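Local coordinates for protein L-hydantoinase (PDB 1GKR) that hydrolyses the ring of 5-substituted hydantoins, preferably those with aryl side groups, using two zinc ions per subunit of a homotetramer, at residues 215-218 with 219-223; 249-252 with 253-256. All coordinates share one frame; numbering follows the deposited sequence.

Contact 1 (215-223) and contact 2 (249-256) follow one another along the chain, on two helices of the TIM-barrel-like amidohydrolase domain. Contact 1 lies near the start of helix 214-231, which precedes strand 234-237; contact 2 is the C-terminal end of helix 243-254, which connects that strand to its parallel neighbour 259-263. Their centres are 15 Å apart, and the helices touch where Ile221 CG2 meets Ile249 CG1 at 3.7 Å. Contact 1 comes nearer the zinc ligand His239 (Glu217 side chain about 6 Å from that of His239) than contact 2 (Ile249 side chain about 9 Å). Each also reaches a neighbouring subunit, contact 1 the second and contact 2 the third.

Contact 1 (215-218 with 219-223); sequences FQEN and EAIQR
Ile221 lies alongside Glu217 and Asn218 on helix 214-231 of the amidohydrolase barrel, one helical turn on, and all three side chains point the same way. This is the tightly packed part of the contact: all three are buried, and Ile221 packs on Ile249 of helix 243-254. Within the turn, Ile221 CD1 is 4.2 Å from Glu217 CG, and Ile221 CB lies beside the carbonyl of Asn218. The extended Glu217, its CG anti to the backbone N (chi1 172°), carries its carboxylate past the isoleucine to a salt bridge with Arg289 and hydrogen bonds with Ser241 and Asn242. These partners fix the buried carboxylate near the zinc ligands His183 and His239, as a neighbour of the metal site and not one of its ligands. The backbone ladder is regular here: Ile221 N donates to Glu217 O at 3.1 Å, and Gln222 N to Asn218 O at 2.9 Å. Gln216 turns aside to bond through OE1 to the backbone N of Asn186.

Phe215 and Gln222, facing the second subunit, are looser within this turn. Phe215 approaches the following residues mainly through its backbone, and its ring instead meets Phe167 of the second subunit, with planes about 35° apart. The partly exposed Gln222 packs against Gln222 of that subunit. Set apart from these, Glu219 and Arg223 form a buried polar clasp at the same interface. A bend at chi2 (-77°) carries the Glu219 carboxylate onward to Arg223; Asn186 ND2 also donates to Glu219 OE1, and Arg223 has a second salt bridge, to Asp163. Arg223 grips the carboxylate side-on, each nitrogen meeting the syn lone pair of a different oxygen: NH2 donates to Glu219 OE1 at 2.8 Å, and NE to Glu219 OE2 at 2.9 Å, with the carboxyl carbon CD at the guanidinium edge.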
# COMPACT_ATOMS: atom_id res chain seq x y z
N PHE A 215 -15.58 -9.58 8.26
CA PHE A 215 -14.81 -10.07 7.13
C PHE A 215 -15.66 -10.30 5.89
O PHE A 215 -15.19 -10.10 4.77
CB PHE A 215 -14.00 -11.31 7.53
CG PHE A 215 -14.68 -12.61 7.26
CD1 PHE A 215 -14.73 -13.13 5.97
CD2 PHE A 215 -15.23 -13.35 8.30
CE1 PHE A 215 -15.32 -14.36 5.71
CE2 PHE A 215 -15.83 -14.59 8.05
CZ PHE A 215 -15.87 -15.10 6.76
N GLN A 216 -16.92 -10.69 6.07
CA GLN A 216 -17.76 -10.89 4.90
C GLN A 216 -18.33 -9.56 4.41
O GLN A 216 -18.50 -9.36 3.21
CB GLN A 216 -18.87 -11.93 5.14
CG GLN A 216 -19.89 -11.64 6.22
CD GLN A 216 -20.97 -10.70 5.77
OE1 GLN A 216 -21.42 -10.75 4.62
NE2 GLN A 216 -21.43 -9.84 6.67
N GLU A 217 -18.59 -8.63 5.33
CA GLU A 217 -19.10 -7.33 4.91
C GLU A 217 -18.00 -6.66 4.10
O GLU A 217 -18.24 -6.08 3.04
CB GLU A 217 -19.43 -6.45 6.12
CG GLU A 217 -19.79 -5.02 5.73
CD GLU A 217 -20.11 -4.15 6.93
OE1 GLU A 217 -19.63 -4.44 8.03
OE2 GLU A 217 -20.84 -3.15 6.77
N ASN A 218 -16.78 -6.75 4.61
CA ASN A 218 -15.66 -6.13 3.94
C ASN A 218 -15.29 -6.80 2.63
O ASN A 218 -14.79 -6.14 1.72
CB ASN A 218 -14.48 -6.07 4.90
CG ASN A 218 -14.71 -5.06 6.02
OD1 ASN A 218 -13.99 -5.05 7.02
ND2 ASN A 218 -15.72 -4.21 5.86
N GLU A 219 -15.55 -8.09 2.50
CA GLU A 219 -15.26 -8.77 1.25
C GLU A 219 -16.20 -8.20 0.18
O GLU A 219 -15.79 -7.92 -0.95
CB GLU A 219 -15.47 -10.27 1.41
CG GLU A 219 -15.19 -11.09 0.15
CD GLU A 219 -16.32 -11.01 -0.88
OE1 GLU A 219 -17.50 -11.10 -0.46
OE2 GLU A 219 -16.04 -10.88 -2.10
N ALA A 220 -17.46 -8.03 0.54
CA ALA A 220 -18.44 -7.51 -0.40
C ALA A 220 -18.07 -6.09 -0.81
O ALA A 220 -18.22 -5.70 -1.98
CB ALA A 220 -19.83 -7.54 0.22
N ILE A 221 -17.59 -5.30 0.14
CA ILE A 221 -17.21 -3.94 -0.18
C ILE A 221 -16.06 -4.00 -1.20
O ILE A 221 -16.08 -3.30 -2.22
CB ILE A 221 -16.78 -3.19 1.09
CG1 ILE A 221 -18.02 -2.91 1.96
CG2 ILE A 221 -16.10 -1.89 0.73
CD1 ILE A 221 -17.70 -2.33 3.34
N GLN A 222 -15.09 -4.86 -0.92
CA GLN A 222 -13.93 -5.04 -1.79
C GLN A 222 -14.36 -5.43 -3.20
O GLN A 222 -13.82 -4.92 -4.19
CB GLN A 222 -13.05 -6.13 -1.21
CG GLN A 222 -11.66 -6.23 -1.80
CD GLN A 222 -10.59 -6.12 -0.72
OE1 GLN A 222 -9.41 -6.40 -0.95
NE2 GLN A 222 -11.01 -5.69 0.48
N ARG A 223 -15.33 -6.33 -3.28
CA ARG A 223 -15.86 -6.80 -4.55
C ARG A 223 -16.57 -5.69 -5.34
O ARG A 223 -16.36 -5.53 -6.54
CB ARG A 223 -16.83 -7.95 -4.30
CG ARG A 223 -16.83 -8.99 -5.39
CD ARG A 223 -17.95 -9.97 -5.24
NE ARG A 223 -18.27 -10.26 -3.85
CZ ARG A 223 -19.50 -10.58 -3.44
NH1 ARG A 223 -20.49 -10.64 -4.33
NH2 ARG A 223 -19.75 -10.82 -2.16

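Contact 2 (249-252 with 253-256); sequences IHQA and QSEG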
# COMPACT_ATOMS: atom_id res chain seq x y z
N ILE A 249 -12.95 1.86 1.41
CA ILE A 249 -13.62 2.76 0.48
C ILE A 249 -12.86 4.06 0.36
O ILE A 249 -12.63 4.56 -0.75
CB ILE A 249 -15.07 3.06 0.94
CG1 ILE A 249 -15.90 1.78 0.90
CG2 ILE A 249 -15.71 4.10 0.04
CD1 ILE A 249 -17.24 1.92 1.53
N HIS A 250 -12.46 4.62 1.50
CA HIS A 250 -11.72 5.86 1.50
C HIS A 250 -10.45 5.73 0.65
O HIS A 250 -10.16 6.57 -0.21
CB HIS A 250 -11.33 6.26 2.92
CG HIS A 250 -10.80 7.64 3.01
ND1 HIS A 250 -11.50 8.74 2.55
CD2 HIS A 250 -9.60 8.12 3.45
CE1 HIS A 250 -10.76 9.83 2.69
NE2 HIS A 250 -9.60 9.47 3.23
N GLN A 251 -9.70 4.66 0.89
CA GLN A 251 -8.49 4.42 0.14
C GLN A 251 -8.77 4.41 -1.36
O GLN A 251 -8.06 5.03 -2.14
CB GLN A 251 -7.88 3.09 0.57
CG GLN A 251 -6.65 2.71 -0.24
CD GLN A 251 -5.54 3.76 -0.16
OE1 GLN A 251 -4.99 4.02 0.92
NE2 GLN A 251 -5.21 4.38 -1.30
N ALA A 252 -9.83 3.71 -1.75
CA ALA A 252 -10.18 3.63 -3.15
C ALA A 252 -10.61 4.97 -3.73
O ALA A 252 -10.24 5.29 -4.85
CB ALA A 252 -11.27 2.59 -3.37
N GLN A 253 -11.39 5.75 -2.99
CA GLN A 253 -11.82 7.03 -3.57
C GLN A 253 -10.58 7.91 -3.66
O GLN A 253 -10.39 8.67 -4.61
CB GLN A 253 -12.92 7.72 -2.75
CG GLN A 253 -12.48 8.42 -1.50
CD GLN A 253 -13.56 9.30 -0.90
OE1 GLN A 253 -13.34 9.96 0.11
NE2 GLN A 253 -14.74 9.33 -1.52
N SER A 254 -9.73 7.75 -2.66
CA SER A 254 -8.49 8.48 -2.58
C SER A 254 -7.59 8.14 -3.78
O SER A 254 -6.67 8.88 -4.11
CB SER A 254 -7.83 8.14 -1.25
OG SER A 254 -6.44 8.31 -1.33
N GLU A 255 -7.86 7.01 -4.43
CA GLU A 255 -7.06 6.61 -5.58
C GLU A 255 -7.72 7.01 -6.89
O GLU A 255 -7.28 6.60 -7.95
CB GLU A 255 -6.82 5.10 -5.58
CG GLU A 255 -5.85 4.65 -4.50
CD GLU A 255 -5.66 3.15 -4.44
OE1 GLU A 255 -4.86 2.69 -3.60
OE2 GLU A 255 -6.32 2.42 -5.21
N GLY A 256 -8.79 7.80 -6.82
CA GLY A 256 -9.45 8.23 -8.04
C GLY A 256 -10.81 7.61 -8.35
O GLY A 256 -11.51 8.06 -9.27
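His250 and Gln253 cross obliquely on the last turns of helix 243-254, ring and amide planes 58° apart. The imidazole presents its edge: Gln253 OE1 lies near the ring plane, 3.3 Å from His250 ND1, in a weak and bent hydrogen bond. Gln253 holds CG between its backbone N and carbonyl carbon (chi1 78°), which sets CG beside the His250 carbonyl oxygen; from there the chain runs out straight. The other end of the amide has a firmer partner, since NE2 donates to Val259 O on the following strand of the beta-alpha-beta unit 234-263. With only a methyl group at Gln253, as in an alanine, His250 ND1 would probably lose this acceptor and Val259 O its donor, cutting a polar tie between helix end and strand.

The Gln251 amide meets the Glu255 carboxylate at a slant, their planes 54° apart. Gln251 bends at its second torsion, while the extended, solvent-exposed glutamate brings OE1 to 2.9 Å from Gln251 NE2, a weak bond. Ser254 sends OG to Ser254 OG of the third subunit, where Gln251 also packs against its own counterpart. Ala252 rests on Leu225 of helix 214-231.

The helix stops in a Schellman motif. Gly256, at positive phi, is the C-prime residue: its N donates to Gln253 O at 2.9 Å, and the longer bond of the motif runs from Gln257 N to Ala252 O. A side chain at Gly256 would press on the preceding carbonyl oxygen. Both side-chain bonds inside the turn are weak; firmer ties go out to Val259 and to the third subunit. The amide of Gln251 and the carboxylate of Glu255 thus form a polar edge beside the subunit interface, where the weak bond is likely to be easily exchanged for water.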